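Local atomic coordinates of Non-ribosomal peptide synthetase (Streptomyces halstedii, PDB entry 3WV4), a protein that is a non-ribosomal peptide synthetase whose N-terminal domain has the fold of the AMP-binding (ANL) enzyme family. Residues Cys116-Val121 / Gly184-Glu189; Ala233-Phe238 / Ala282-Ile287; Glu373-Asp378 / Glu389-Gly394. All blocks are in the same frame, centred on the assembly; numbering follows the deposited sequence.

Interaction 1: residues Cys116-Val121 / Gly184-Glu189; sequences CRRGVV and GAEAVE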
loop_
_atom_site.group_PDB
_atom_site.type_symbol
_atom_site.label_atom_id
_atom_site.label_comp_id
_atom_site.label_asym_id
_atom_site.label_seq_id
_atom_site.Cartn_x
_atom_site.Cartn_y
_atom_site.Cartn_z
ATOM N N CYS A 116 3.800 -12.125 -6.930
ATOM C CA CYS A 116 4.489 -12.453 -5.676
ATOM C C CYS A 116 4.751 -13.980 -5.530
ATOM O O CYS A 116 5.855 -14.394 -5.066
ATOM C CB CYS A 116 3.663 -11.954 -4.495
ATOM S SG CYS A 116 3.796 -10.165 -4.238
ATOM N N ARG A 117 3.739 -14.787 -5.915
ATOM C CA ARG A 117 3.780 -16.253 -5.806
ATOM C C ARG A 117 4.866 -16.858 -6.691
ATOM O O ARG A 117 5.156 -18.049 -6.562
ATOM C CB ARG A 117 2.471 -16.879 -6.263
ATOM C CG ARG A 117 1.305 -16.709 -5.332
ATOM C CD ARG A 117 0.045 -17.328 -5.932
ATOM N NE ARG A 117 0.096 -18.776 -5.743
ATOM C CZ ARG A 117 0.364 -19.675 -6.686
ATOM N NH1 ARG A 117 0.587 -19.333 -7.974
ATOM N NH2 ARG A 117 0.383 -20.959 -6.322
ATOM N N ARG A 118 5.398 -16.071 -7.624
ATOM C CA ARG A 118 6.501 -16.497 -8.470
ATOM C C ARG A 118 7.781 -15.780 -8.184
ATOM O O ARG A 118 8.718 -15.868 -8.963
ATOM C CB ARG A 118 6.116 -16.363 -9.967
ATOM C CG ARG A 118 5.033 -17.355 -10.359
ATOM C CD ARG A 118 5.570 -18.792 -10.271
ATOM N NE ARG A 118 4.565 -19.835 -10.540
ATOM C CZ ARG A 118 3.941 -20.559 -9.616
ATOM N NH1 ARG A 118 4.131 -20.348 -8.316
ATOM N NH2 ARG A 118 3.073 -21.477 -9.997
ATOM N N GLY A 119 7.832 -15.023 -7.098
ATOM C CA GLY A 119 9.000 -14.173 -6.829
ATOM C C GLY A 119 9.239 -13.113 -7.861
ATOM O O GLY A 119 10.336 -12.563 -7.953
ATOM N N VAL A 120 8.228 -12.794 -8.649
ATOM C CA VAL A 120 8.357 -11.721 -9.662
ATOM C C VAL A 120 8.046 -10.395 -8.957
ATOM O O VAL A 120 7.215 -10.308 -8.027
ATOM C CB VAL A 120 7.387 -12.018 -10.844
ATOM C CG1 VAL A 120 7.194 -10.860 -11.812
ATOM C CG2 VAL A 120 7.886 -13.223 -11.581
ATOM N N VAL A 121 8.712 -9.352 -9.408
ATOM C CA VAL A 121 8.615 -8.054 -8.803
ATOM C C VAL A 121 7.601 -7.155 -9.484
ATOM O O VAL A 121 7.758 -6.807 -10.646
ATOM C CB VAL A 121 9.987 -7.359 -8.785
ATOM C CG1 VAL A 121 9.898 -6.087 -7.947
ATOM C CG2 VAL A 121 11.017 -8.306 -8.193
ATOM N N GLY A 184 -1.391 -23.256 -12.181
ATOM C CA GLY A 184 -0.585 -22.325 -11.429
ATOM C C GLY A 184 -0.619 -22.562 -9.935
ATOM O O GLY A 184 -0.123 -21.732 -9.191
ATOM N N ALA A 185 -1.253 -23.658 -9.491
ATOM C CA ALA A 185 -1.404 -23.941 -8.056
ATOM C C ALA A 185 -0.099 -24.296 -7.400
ATOM O O ALA A 185 0.046 -24.128 -6.205
ATOM C CB ALA A 185 -2.430 -25.061 -7.793
ATOM N N GLU A 186 0.796 -24.858 -8.188
ATOM C CA GLU A 186 2.186 -25.109 -7.854
ATOM C C GLU A 186 2.811 -23.906 -7.094
ATOM O O GLU A 186 2.664 -22.755 -7.502
ATOM C CB GLU A 186 2.960 -25.444 -9.175
ATOM C CG GLU A 186 2.215 -25.016 -10.475
ATOM C CD GLU A 186 3.083 -24.578 -11.664
ATOM O OE1 GLU A 186 4.313 -24.761 -11.606
ATOM O OE2 GLU A 186 2.536 -24.036 -12.685
ATOM N N ALA A 187 3.473 -24.174 -5.968
ATOM C CA ALA A 187 4.355 -23.194 -5.330
ATOM C C ALA A 187 5.689 -23.232 -6.024
ATOM O O ALA A 187 5.959 -24.113 -6.816
ATOM C CB ALA A 187 4.535 -23.500 -3.863
ATOM N N VAL A 188 6.522 -22.252 -5.723
ATOM C CA VAL A 188 7.842 -22.163 -6.274
ATOM C C VAL A 188 8.629 -21.525 -5.161
ATOM O O VAL A 188 8.033 -20.882 -4.314
ATOM C CB VAL A 188 7.795 -21.266 -7.522
ATOM C CG1 VAL A 188 8.687 -20.037 -7.404
ATOM C CG2 VAL A 188 8.017 -22.053 -8.787
ATOM N N GLU A 189 9.949 -21.687 -5.175
ATOM C CA GLU A 189 10.841 -21.102 -4.193
ATOM C C GLU A 189 10.824 -19.577 -4.254
ATOM O O GLU A 189 11.167 -19.002 -5.263
ATOM C CB GLU A 189 12.275 -21.630 -4.441
ATOM C CG GLU A 189 13.418 -20.970 -3.632
ATOM C CD GLU A 189 13.712 -21.638 -2.293
ATOM O OE1 GLU A 189 12.823 -22.314 -1.731
ATOM O OE2 GLU A 189 14.844 -21.463 -1.794
HETATM O O HOH W 1 5.264 -19.808 -4.569
#
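Two consecutive arginines in the turn that closes helix 106-116 reach with their guanidinium groups into the backbone of the loop 184-189 and hold it by its carbonyl oxygens. Both side chains start beside their own backbone N, anti to the carbonyl carbon, but they bend at different joints: Arg117 runs straight through chi2 and turns at chi3 (79°), while Arg118 folds earlier, at chi2 (-66°), so that a chain leaving its CA away from the loop still ends against it. Arg118 meets Glu186 O end-on, NH2 at 2.8 Å and NH1 at 2.9 Å, with that oxygen close to the guanidinium plane; both nitrogens sit above the peptide plane of the carbonyl. The same NH1 turns back to Arg117 O at 3.1 Å, which, with the Glu186 bonds, limits the rotation of the group. Arg117 approaches Gly184 O instead, its NH1 lying 2.8 Å away and nearly along the C=O axis, whereas its NH2 adds weak bonds to Gly184 O and Glu186 O. The carboxylate of Glu186 makes a long salt bridge, OE2 to Arg118 NH2 at 3.7 Å. Val188 lies over one face of the Arg118 guanidinium through CG2, its side chain crossing the arginine at about a right angle. A water links the backbones, donating to Arg117 O at 2.7 Å and accepting from Val188 N. Behind the pair stands helix 73-89, where Asp88 forms a salt bridge with Arg118 NE, so that the guanidinium is bound on a further nitrogen. Gly119, with positive phi, is the C-prime residue of a Schellman motif, Gly119 N bonding to Cys116 O: the motif ends helix 106-116, and the two arginines of its closing turn hold the carbonyls of the 184-189 loop.

Interaction 2: residues Ala233-Phe238 / Ala282-Ile287; sequences AEDIVF and ATMMPI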
loop_
_atom_site.group_PDB
_atom_site.type_symbol
_atom_site.label_atom_id
_atom_site.label_comp_id
_atom_site.label_asym_id
_atom_site.label_seq_id
_atom_site.Cartn_x
_atom_site.Cartn_y
_atom_site.Cartn_z
ATOM N N ALA A 233 -12.138 -9.260 10.220
ATOM C CA ALA A 233 -12.752 -9.964 9.101
ATOM C C ALA A 233 -14.102 -9.423 8.691
ATOM O O ALA A 233 -14.487 -9.571 7.567
ATOM C CB ALA A 233 -12.857 -11.471 9.410
ATOM N N GLU A 234 -14.847 -8.846 9.617
ATOM C CA GLU A 234 -16.091 -8.234 9.287
ATOM C C GLU A 234 -15.970 -6.763 8.809
ATOM O O GLU A 234 -16.970 -6.154 8.588
ATOM C CB GLU A 234 -17.033 -8.371 10.488
ATOM C CG GLU A 234 -17.467 -9.855 10.655
ATOM C CD GLU A 234 -18.423 -10.131 11.808
ATOM O OE1 GLU A 234 -18.094 -9.813 12.984
ATOM O OE2 GLU A 234 -19.510 -10.719 11.536
ATOM N N ASP A 235 -14.768 -6.180 8.686
ATOM C CA ASP A 235 -14.671 -4.805 8.171
ATOM C C ASP A 235 -14.879 -4.777 6.677
ATOM O O ASP A 235 -14.728 -5.737 6.004
ATOM C CB ASP A 235 -13.369 -4.126 8.530
ATOM C CG ASP A 235 -13.350 -3.624 9.960
ATOM O OD1 ASP A 235 -14.302 -2.908 10.357
ATOM O OD2 ASP A 235 -12.356 -3.928 10.700
ATOM N N ILE A 236 -15.340 -3.658 6.192
ATOM C CA ILE A 236 -15.480 -3.459 4.795
ATOM C C ILE A 236 -14.698 -2.165 4.565
ATOM O O ILE A 236 -15.074 -1.136 5.107
ATOM C CB ILE A 236 -16.948 -3.301 4.441
ATOM C CG1 ILE A 236 -17.659 -4.663 4.662
ATOM C CG2 ILE A 236 -17.082 -2.815 3.005
ATOM C CD1 ILE A 236 -19.155 -4.758 4.334
ATOM N N VAL A 237 -13.641 -2.230 3.751
ATOM C CA VAL A 237 -12.696 -1.140 3.558
ATOM C C VAL A 237 -12.996 -0.427 2.250
ATOM O O VAL A 237 -12.886 -1.023 1.158
ATOM C CB VAL A 237 -11.250 -1.661 3.550
ATOM C CG1 VAL A 237 -10.224 -0.537 3.531
ATOM C CG2 VAL A 237 -11.027 -2.559 4.791
ATOM N N PHE A 238 -13.360 0.843 2.349
ATOM C CA PHE A 238 -13.671 1.638 1.183
ATOM C C PHE A 238 -12.427 2.410 0.758
ATOM O O PHE A 238 -12.020 3.372 1.399
ATOM C CB PHE A 238 -14.830 2.589 1.474
ATOM C CG PHE A 238 -15.421 3.231 0.220
ATOM C CD1 PHE A 238 -14.844 4.343 -0.346
ATOM C CD2 PHE A 238 -16.553 2.669 -0.398
ATOM C CE1 PHE A 238 -15.377 4.909 -1.506
ATOM C CE2 PHE A 238 -17.095 3.245 -1.528
ATOM C CZ PHE A 238 -16.507 4.354 -2.104
ATOM N N ALA A 282 -19.620 0.320 4.300
ATOM C CA ALA A 282 -18.201 0.663 4.613
ATOM C C ALA A 282 -17.994 0.870 6.122
ATOM O O ALA A 282 -18.700 1.640 6.716
ATOM C CB ALA A 282 -17.796 1.931 3.887
ATOM N N THR A 283 -16.969 0.247 6.687
ATOM C CA THR A 283 -16.585 0.483 8.048
ATOM C C THR A 283 -15.279 1.226 8.216
ATOM O O THR A 283 -15.123 1.942 9.206
ATOM C CB THR A 283 -16.511 -0.829 8.831
ATOM O OG1 THR A 283 -15.539 -1.684 8.221
ATOM C CG2 THR A 283 -17.905 -1.547 8.798
ATOM N N MET A 284 -14.330 1.037 7.311
ATOM C CA MET A 284 -13.019 1.681 7.413
ATOM C C MET A 284 -12.752 2.429 6.132
ATOM O O MET A 284 -13.059 1.921 5.077
ATOM C CB MET A 284 -11.925 0.649 7.568
ATOM C CG MET A 284 -12.180 -0.428 8.616
ATOM S SD MET A 284 -11.822 0.130 10.273
ATOM C CE MET A 284 -10.049 0.070 10.347
ATOM N N MET A 285 -12.217 3.641 6.224
ATOM C CA MET A 285 -11.992 4.483 5.059
ATOM C C MET A 285 -10.677 5.184 5.172
ATOM O O MET A 285 -10.533 6.108 5.984
ATOM C CB MET A 285 -13.075 5.542 4.942
ATOM C CG MET A 285 -12.997 6.342 3.663
ATOM S SD MET A 285 -14.276 7.601 3.468
ATOM C CE MET A 285 -13.733 8.178 1.853
ATOM N N PRO A 286 -9.720 4.776 4.371
ATOM C CA PRO A 286 -8.496 5.597 4.413
ATOM C C PRO A 286 -8.786 6.914 3.705
ATOM O O PRO A 286 -9.540 6.924 2.726
ATOM C CB PRO A 286 -7.449 4.735 3.664
ATOM C CG PRO A 286 -8.242 3.716 2.914
ATOM C CD PRO A 286 -9.527 3.501 3.663
ATOM N N ILE A 287 -8.226 8.004 4.199
ATOM C CA ILE A 287 -8.454 9.311 3.594
ATOM C C ILE A 287 -7.162 10.131 3.491
ATOM O O ILE A 287 -6.127 9.784 4.071
ATOM C CB ILE A 287 -9.435 10.170 4.447
ATOM C CG1 ILE A 287 -8.879 10.312 5.868
ATOM C CG2 ILE A 287 -10.821 9.550 4.472
ATOM C CD1 ILE A 287 -9.523 11.433 6.649
HETATM O O HOH W 2 -10.747 5.742 0.697
#
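Backbone hydrogen bonds join strand 236-239 to strand 284-287; the segments 236-238 and 284-287 run in the same direction, 24° apart, and are bridged once, at Val237 and Met284. Ile236 O takes two donors, Thr283 N at 2.8 Å in the carbonyl plane and Met284 N at 3.2 Å from above it, and Phe238 N reaches Met284 O at 2.9 Å, nearly along the C=O axis. Farther on, a water donates to both Phe238 O and Pro286 O and so links the two backbones.

Among the side chains, Thr283 carries the polar part. Its OG1, set between backbone N and carbonyl carbon (chi1 60°), accepts from Ile236 N at 2.8 Å and donates to Asp235 OD1 at 2.8 Å, on the anti lone pair. The other oxygen, Asp235 OD2, is taken by a salt bridge to Arg310 and by His232 N. Met284 CG lies against this carboxylate, 3.7 Å from Asp235 CG.

The apolar contacts are Phe238 CB with Ala282 CB and Val237 CG1 with Pro286 CD, the latter two side chains crossing at about a right angle. Phe238 swings its ring away, toward Leu273 and Leu277 of helix 273-280.

With Arg310 close by, the Asp235 carboxylate is probably kept ionised, and the threonine hydroxyl donates and accepts at once, its hold on Ile236 N being consistent with a substitute for a backbone acceptor.

Interaction 3: residues Glu373-Asp378 / Glu389-Gly394; sequences EILDED and EITVTG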
loop_
_atom_site.group_PDB
_atom_site.type_symbol
_atom_site.label_atom_id
_atom_site.label_comp_id
_atom_site.label_asym_id
_atom_site.label_seq_id
_atom_site.Cartn_x
_atom_site.Cartn_y
_atom_site.Cartn_z
ATOM N N GLU A 373 14.371 6.981 16.830
ATOM C CA GLU A 373 15.323 7.778 17.639
ATOM C C GLU A 373 15.573 9.103 16.992
ATOM O O GLU A 373 15.656 9.211 15.749
ATOM C CB GLU A 373 16.657 7.078 17.787
ATOM C CG GLU A 373 16.627 5.782 18.557
ATOM C CD GLU A 373 17.684 4.840 18.051
ATOM O OE1 GLU A 373 17.712 4.586 16.810
ATOM O OE2 GLU A 373 18.505 4.388 18.863
ATOM N N ILE A 374 15.739 10.105 17.846
ATOM C CA ILE A 374 16.028 11.453 17.399
ATOM C C ILE A 374 17.557 11.671 17.525
ATOM O O ILE A 374 18.087 11.565 18.618
ATOM C CB ILE A 374 15.287 12.448 18.279
ATOM C CG1 ILE A 374 13.780 12.171 18.340
ATOM C CG2 ILE A 374 15.480 13.867 17.781
ATOM C CD1 ILE A 374 13.080 12.178 17.004
ATOM N N LEU A 375 18.252 11.937 16.415
ATOM C CA LEU A 375 19.724 12.112 16.421
ATOM C C LEU A 375 20.190 13.569 16.249
ATOM O O LEU A 375 19.514 14.336 15.557
ATOM C CB LEU A 375 20.316 11.281 15.296
ATOM C CG LEU A 375 20.073 9.770 15.429
ATOM C CD1 LEU A 375 20.959 8.970 14.478
ATOM C CD2 LEU A 375 20.267 9.295 16.867
ATOM N N ASP A 376 21.308 13.955 16.903
ATOM C CA ASP A 376 21.928 15.296 16.708
ATOM C C ASP A 376 22.701 15.331 15.409
ATOM O O ASP A 376 22.742 14.339 14.673
ATOM C CB ASP A 376 22.840 15.754 17.904
ATOM C CG ASP A 376 24.102 14.860 18.125
ATOM O OD1 ASP A 376 24.801 14.517 17.156
ATOM O OD2 ASP A 376 24.412 14.516 19.293
ATOM N N GLU A 377 23.333 16.470 15.140
ATOM C CA GLU A 377 24.166 16.649 13.950
ATOM C C GLU A 377 25.236 15.558 13.789
ATOM O O GLU A 377 25.573 15.155 12.684
ATOM C CB GLU A 377 24.841 18.016 14.026
ATOM C CG GLU A 377 25.489 18.503 12.725
ATOM C CD GLU A 377 26.611 19.509 12.966
ATOM O OE1 GLU A 377 26.747 20.470 12.176
ATOM O OE2 GLU A 377 27.360 19.334 13.956
ATOM N N ASP A 378 25.778 15.104 14.916
ATOM C CA ASP A 378 26.842 14.113 14.943
ATOM C C ASP A 378 26.347 12.695 15.028
ATOM O O ASP A 378 27.148 11.763 15.091
ATOM C CB ASP A 378 27.756 14.395 16.126
ATOM C CG ASP A 378 28.472 15.733 15.999
ATOM O OD1 ASP A 378 29.066 15.992 14.932
ATOM O OD2 ASP A 378 28.421 16.528 16.969
ATOM N N GLU A 389 17.033 14.944 13.932
ATOM C CA GLU A 389 16.581 14.173 12.813
ATOM C C GLU A 389 15.822 12.922 13.267
ATOM O O GLU A 389 16.334 12.073 14.007
ATOM C CB GLU A 389 17.708 13.751 11.905
ATOM C CG GLU A 389 17.131 13.194 10.645
ATOM C CD GLU A 389 18.177 12.750 9.657
ATOM O OE1 GLU A 389 19.365 12.655 10.087
ATOM O OE2 GLU A 389 17.772 12.442 8.491
ATOM N N ILE A 390 14.610 12.804 12.758
ATOM C CA ILE A 390 13.804 11.593 13.002
ATOM C C ILE A 390 14.470 10.442 12.282
ATOM O O ILE A 390 14.635 10.472 11.051
ATOM C CB ILE A 390 12.354 11.793 12.528
ATOM C CG1 ILE A 390 11.677 12.843 13.422
ATOM C CG2 ILE A 390 11.564 10.490 12.577
ATOM C CD1 ILE A 390 10.504 13.483 12.732
ATOM N N THR A 391 14.844 9.430 13.050
ATOM C CA THR A 391 15.445 8.252 12.437
ATOM C C THR A 391 14.646 7.055 12.915
ATOM O O THR A 391 13.964 7.145 13.925
ATOM C CB THR A 391 16.952 8.055 12.698
ATOM O OG1 THR A 391 17.169 7.529 14.020
ATOM C CG2 THR A 391 17.697 9.362 12.507
ATOM N N VAL A 392 14.761 5.952 12.169
ATOM C CA VAL A 392 13.932 4.783 12.334
ATOM C C VAL A 392 14.728 3.503 12.156
ATOM O O VAL A 392 15.533 3.372 11.227
ATOM C CB VAL A 392 12.852 4.791 11.258
ATOM C CG1 VAL A 392 12.029 3.528 11.304
ATOM C CG2 VAL A 392 11.980 6.030 11.419
ATOM N N THR A 393 14.441 2.537 12.990
ATOM C CA THR A 393 15.057 1.235 12.893
ATOM C C THR A 393 13.999 0.121 13.027
ATOM O O THR A 393 13.094 0.225 13.819
ATOM C CB THR A 393 16.126 1.171 14.010
ATOM O OG1 THR A 393 17.187 2.067 13.656
ATOM C CG2 THR A 393 16.669 -0.199 14.149
ATOM N N GLY A 394 14.105 -0.948 12.260
ATOM C CA GLY A 394 13.226 -2.064 12.476
ATOM C C GLY A 394 12.917 -2.866 11.247
ATOM O O GLY A 394 13.446 -2.598 10.160
#
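Strands 371-375 and 388-393 pair antiparallel, the short segments running with 136° between their N-to-C directions, well off 180°, with hydrogen-bonded pairs Glu373-Thr391 and Leu375-Glu389 flanking the non-hydrogen-bonded pair Ile374-Ile390. Glu373 O is gripped twice by one residue: Thr391 N comes in the carbonyl plane at 2.8 Å, and Thr391 OG1 donates from above that plane, also at 2.8 Å. The hydroxyl gets there by standing between its backbone N and carbonyl carbon (chi1 78°), which leaves CG2 beside the N to touch Leu375, 3.8 Å from its CG, the two side chains crossing at about a right angle. On the other face Ile374 and Ile390 lie side by side and point the same way, Ile374 CD1 meeting Ile390 CG1 at 3.9 Å. The charged ends look beyond the pair: Glu373 OE1 forms a salt bridge with Arg422, and the Glu389 carboxylate bonds to Gly426 N and His424 ND1. Leu375 and Thr391 touch His424 of strand 422-425. Strand 388-393 pairs with that strand and with 427-431, while the isoleucine face rests on Leu431 and, through Ile390, on Leu437 and Phe439 of strand 437-439.

In the fold
The three contacts follow one another along the chain and stay apart, nearest atoms about 19 Å from each other in every pair. Interaction 2 is the buried one, its centre about 15 Å from the centre of the chain, while interactions 1 and 3 lie farther out, at about 20 and 25 Å, and are partly buried. Interaction 2 links an outer strand of a four-stranded sheet to strand 284-287 of the large mixed sheet, to which both strands of interaction 3 belong; interaction 1 joins two loops beside helix 73-89. Chemistry follows place: arginine-to-carbonyl bonds in the loops, a threonine-aspartate relay amid apolar packing inside, and regular strand pairing with outward-reaching carboxylates in interaction 3.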